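Local coordinates for pentatricopeptide repeat-containing protein 10, chloroplastic (Zea mays, PDB 4M59) that binds specific single-stranded RNA elements in chloroplast intergenic regions, stabilising the transcripts by acting as a barrier to exonucleases, at residues Ala303-Asp306 and Gln307-Lys310; Ser16-Leu20 and Pro21-Ala25. The protein carries 4 engineered substitutions. All coordinates share one frame; numbering follows the deposited sequence.

Interaction 1 of 2, residues Ala303-Asp306 and Gln307-Lys310; sequences ALFD and QMKK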
loop_
_atom_site.group_PDB
_atom_site.type_symbol
_atom_site.label_atom_id
_atom_site.label_comp_id
_atom_site.label_asym_id
_atom_site.label_seq_id
_atom_site.Cartn_x
_atom_site.Cartn_y
_atom_site.Cartn_z
ATOM N N ALA A 303 -19.912 -5.198 -14.885
ATOM C CA ALA A 303 -20.884 -6.057 -15.510
ATOM C C ALA A 303 -22.101 -6.211 -14.625
ATOM O O ALA A 303 -23.215 -6.126 -15.112
ATOM C CB ALA A 303 -20.281 -7.380 -15.796
ATOM N N LEU A 304 -21.907 -6.415 -13.331
ATOM C CA LEU A 304 -23.057 -6.539 -12.446
ATOM C C LEU A 304 -23.804 -5.249 -12.474
ATOM O O LEU A 304 -25.026 -5.227 -12.407
ATOM C CB LEU A 304 -22.656 -6.826 -11.002
ATOM C CG LEU A 304 -23.777 -6.994 -9.957
ATOM C CD1 LEU A 304 -23.284 -7.836 -8.822
ATOM C CD2 LEU A 304 -24.313 -5.692 -9.391
ATOM N N PHE A 305 -23.055 -4.166 -12.547
ATOM C CA PHE A 305 -23.677 -2.881 -12.430
ATOM C C PHE A 305 -24.604 -2.677 -13.606
ATOM O O PHE A 305 -25.649 -2.069 -13.466
ATOM C CB PHE A 305 -22.644 -1.772 -12.311
ATOM C CG PHE A 305 -23.215 -0.497 -11.830
ATOM C CD1 PHE A 305 -24.135 -0.495 -10.821
ATOM C CD2 PHE A 305 -22.853 0.693 -12.388
ATOM C CE1 PHE A 305 -24.669 0.657 -10.383
ATOM C CE2 PHE A 305 -23.394 1.844 -11.945
ATOM C CZ PHE A 305 -24.300 1.824 -10.942
ATOM N N ASP A 306 -24.217 -3.217 -14.755
ATOM C CA ASP A 306 -25.056 -3.161 -15.945
ATOM C C ASP A 306 -26.359 -3.912 -15.708
ATOM O O ASP A 306 -27.398 -3.562 -16.265
ATOM C CB ASP A 306 -24.319 -3.768 -17.139
ATOM C CG ASP A 306 -23.624 -2.722 -17.990
ATOM O OD1 ASP A 306 -23.763 -1.518 -17.689
ATOM O OD2 ASP A 306 -22.938 -3.107 -18.961
ATOM N N GLN A 307 -26.298 -4.948 -14.875
ATOM C CA GLN A 307 -27.460 -5.785 -14.602
ATOM C C GLN A 307 -28.377 -5.194 -13.534
ATOM O O GLN A 307 -29.596 -5.174 -13.694
ATOM C CB GLN A 307 -27.022 -7.193 -14.198
ATOM C CG GLN A 307 -26.688 -8.099 -15.371
ATOM C CD GLN A 307 -25.634 -7.505 -16.286
ATOM O OE1 GLN A 307 -25.254 -6.344 -16.142
ATOM N NE2 GLN A 307 -25.152 -8.304 -17.228
ATOM N N MET A 308 -27.790 -4.715 -12.442
ATOM C CA MET A 308 -28.573 -4.127 -11.363
ATOM C C MET A 308 -29.589 -3.135 -11.920
ATOM O O MET A 308 -30.597 -2.838 -11.280
ATOM C CB MET A 308 -27.667 -3.428 -10.349
ATOM C CG MET A 308 -28.423 -2.672 -9.268
ATOM S SD MET A 308 -27.336 -1.730 -8.185
ATOM C CE MET A 308 -28.532 -0.786 -7.245
ATOM N N LYS A 309 -29.319 -2.628 -13.116
ATOM C CA LYS A 309 -30.207 -1.667 -13.763
ATOM C C LYS A 309 -31.188 -2.370 -14.695
ATOM O O LYS A 309 -32.399 -2.324 -14.483
ATOM C CB LYS A 309 -29.399 -0.626 -14.537
ATOM C CG LYS A 309 -28.474 0.212 -13.672
ATOM C CD LYS A 309 -27.696 1.218 -14.503
ATOM C CE LYS A 309 -26.196 1.016 -14.363
ATOM N NZ LYS A 309 -25.533 0.836 -15.684
ATOM N N LYS A 310 -30.656 -3.021 -15.725
ATOM C CA LYS A 310 -31.481 -3.731 -16.689
ATOM C C LYS A 310 -32.256 -4.865 -16.019
ATOM O O LYS A 310 -32.878 -5.687 -16.692
ATOM C CB LYS A 310 -30.622 -4.283 -17.828
ATOM C CG LYS A 310 -29.508 -3.351 -18.272
ATOM C CD LYS A 310 -28.372 -4.118 -18.927
ATOM C CE LYS A 310 -27.849 -3.393 -20.155
ATOM N NZ LYS A 310 -28.920 -2.608 -20.835
#

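Interaction 2 of 2, residues Ser16-Leu20 and Pro21-Ala25; sequences SSHPL and PTLAA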
loop_
_atom_site.group_PDB
_atom_site.type_symbol
_atom_site.label_atom_id
_atom_site.label_comp_id
_atom_site.label_asym_id
_atom_site.label_seq_id
_atom_site.Cartn_x
_atom_site.Cartn_y
_atom_site.Cartn_z
ATOM N N SER A 16 -0.945 -3.296 42.614
ATOM C CA SER A 16 -1.577 -2.678 41.454
ATOM C C SER A 16 -0.890 -1.368 41.083
ATOM O O SER A 16 -1.037 -0.875 39.967
ATOM C CB SER A 16 -3.065 -2.435 41.723
ATOM O OG SER A 16 -3.259 -1.244 42.463
ATOM N N SER A 17 -0.141 -0.811 42.028
ATOM C CA SER A 17 0.567 0.434 41.805
ATOM C C SER A 17 2.033 0.237 42.096
ATOM O O SER A 17 2.525 0.699 43.108
ATOM C CB SER A 17 0.015 1.521 42.707
ATOM O OG SER A 17 0.124 1.131 44.059
ATOM N N HIS A 18 2.724 -0.468 41.212
ATOM C CA HIS A 18 4.149 -0.702 41.374
ATOM C C HIS A 18 4.828 -1.007 40.054
ATOM O O HIS A 18 4.231 -1.609 39.173
ATOM C CB HIS A 18 4.395 -1.846 42.345
ATOM C CG HIS A 18 5.839 -2.174 42.529
ATOM N ND1 HIS A 18 6.564 -1.733 43.615
ATOM C CD2 HIS A 18 6.690 -2.903 41.779
ATOM C CE1 HIS A 18 7.803 -2.170 43.513
ATOM N NE2 HIS A 18 7.904 -2.888 42.412
ATOM N N PRO A 19 6.072 -0.599 39.939
ATOM C CA PRO A 19 6.816 -0.910 38.742
ATOM C C PRO A 19 6.858 -2.401 38.526
ATOM O O PRO A 19 7.390 -3.156 39.322
ATOM C CB PRO A 19 8.194 -0.354 39.043
ATOM C CG PRO A 19 8.182 -0.039 40.480
ATOM C CD PRO A 19 6.819 0.278 40.829
ATOM N N LEU A 20 6.256 -2.791 37.425
ATOM C CA LEU A 20 6.180 -4.172 37.005
ATOM C C LEU A 20 7.541 -4.860 36.959
ATOM O O LEU A 20 7.695 -5.935 37.513
ATOM C CB LEU A 20 5.468 -4.244 35.657
ATOM C CG LEU A 20 4.835 -5.518 35.119
ATOM C CD1 LEU A 20 4.648 -6.519 36.220
ATOM C CD2 LEU A 20 3.502 -5.176 34.478
ATOM N N PRO A 21 8.544 -4.251 36.326
ATOM C CA PRO A 21 9.802 -4.990 36.292
ATOM C C PRO A 21 10.547 -5.104 37.624
ATOM O O PRO A 21 11.703 -5.481 37.637
ATOM C CB PRO A 21 10.638 -4.176 35.305
ATOM C CG PRO A 21 9.680 -3.461 34.505
ATOM C CD PRO A 21 8.591 -3.093 35.427
ATOM N N THR A 22 9.902 -4.797 38.734
ATOM C CA THR A 22 10.519 -4.872 40.039
ATOM C C THR A 22 9.582 -5.513 41.031
ATOM O O THR A 22 9.865 -5.532 42.201
ATOM C CB THR A 22 10.708 -3.507 40.604
ATOM O OG1 THR A 22 9.459 -3.042 41.129
ATOM C CG2 THR A 22 11.146 -2.594 39.553
ATOM N N LEU A 23 8.473 -6.047 40.565
ATOM C CA LEU A 23 7.408 -6.454 41.465
ATOM C C LEU A 23 7.774 -7.667 42.249
ATOM O O LEU A 23 7.198 -7.954 43.268
ATOM C CB LEU A 23 6.153 -6.719 40.666
ATOM C CG LEU A 23 4.921 -7.103 41.436
ATOM C CD1 LEU A 23 4.542 -5.979 42.330
ATOM C CD2 LEU A 23 3.851 -7.370 40.455
ATOM N N ALA A 24 8.754 -8.375 41.749
ATOM C CA ALA A 24 9.206 -9.601 42.389
ATOM C C ALA A 24 9.715 -9.329 43.783
ATOM O O ALA A 24 9.213 -9.875 44.759
ATOM C CB ALA A 24 10.287 -10.230 41.571
ATOM N N ALA A 25 10.714 -8.471 43.875
ATOM C CA ALA A 25 11.291 -8.134 45.155
ATOM C C ALA A 25 10.298 -7.394 46.043
ATOM O O ALA A 25 10.482 -7.302 47.246
ATOM C CB ALA A 25 12.547 -7.319 44.956
#

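Interaction 1 of 2, residues Ala303-Asp306 and Gln307-Lys310
Lys309 lies across the ring of Phe305, one helical turn earlier, with its CE centred over one ring face at 3.9 Å from the centroid. That methylene lies only 13° off the ring normal, which defines a CH-pi contact, while NZ is displaced from the centre and makes an off-centre cation-pi interaction at 4.7 Å. Bends at chi3 and chi4 fold the lysine chain back over the ring and carry its ammonium to Asp306, where NZ and OD1 form a salt bridge at 3.6 Å. Replacing Lys309 with an alanine would probably take the methylene from over this ring face and leave the Asp306 carboxylate without its salt-bridge partner in this stretch of helix. Met308 uses a different side of the same ring: its SD approaches the edge, 82° off the normal and 4.2 Å from CE1, a Met-aromatic contact. In the backbone, Met308 N bonds to Leu304 O at 2.8 Å, a helical i to i+4 link. Outside the segments, Tyr320 meets Phe305 edge-to-face, and Leu304 packs on Val288 and Met289 of helix 282-295. Helix 298-310 and helix 282-295 thus pair within predicted PPR 7 as the antiparallel helical hairpin typical of the pentatricopeptide repeat.

Interaction 2 of 2, residues Ser16-Leu20 and Pro21-Ala25
A chi1 of 178° turns the His18 imidazole away from its own backbone N and toward the start of helix 23-29, where Leu23, with a matching chi1 of -178°, sends CD1 to within 3.8 Å of His18 CD2. The arrangement is two overlapping i to i+3 turns that lead into helix 23-29: the chain leaves helix 8-16, passes through Pro19-Leu20-Pro21 and winds into the first turn of the next helix. The evidence is a pair of successive backbone bonds. Thr22 N reaches Pro19 O at 3.1 Å, and Leu23 N reaches Leu20 O at 3.2 Å with an N-H...O angle of 162°. In both, the donor stands above the carbonyl plane, so neither bond lies on a carbonyl lone pair. Pro21, between Leu20 and Thr22 in sequence, has no N-H to give and packs its CD against Leu20 CB.

The hydroxyl of Thr22 also points to Pro19 O, but this bond is less sure because OG1 is modelled too close to the imidazole. Thr22 CG2 crosses the Pro19 ring at a slant, 3.7 Å from its CB. Beyond the turn, Phe26 stacks on the His18 ring, and Leu23 packs on Trp54 and Ala57 of helix 52-65. The two leucine side chains just meet, Leu20 CD1 lying 4.4 Å from Leu23 CD2.

How the interactions relate
Interaction 2 precedes interaction 1 along the chain, and the two are structurally separate: their centres lie 64 Å apart and their nearest atoms about 51 Å apart. Neither meets the RNA directly, the nearest atom of residues 303-310 being about 17 Å from it and that of residues 16-25 about 22 Å. They represent different local arrangements in a superhelical array of helices, residues 303-310 joining side chains along one helix and residues 16-25 leading the chain from one helix into another. Both also approach the second subunit of the assembly, through Met308 on its Gln593 and Leu20 on its Ser439, consistent with the homodimer known for this protein.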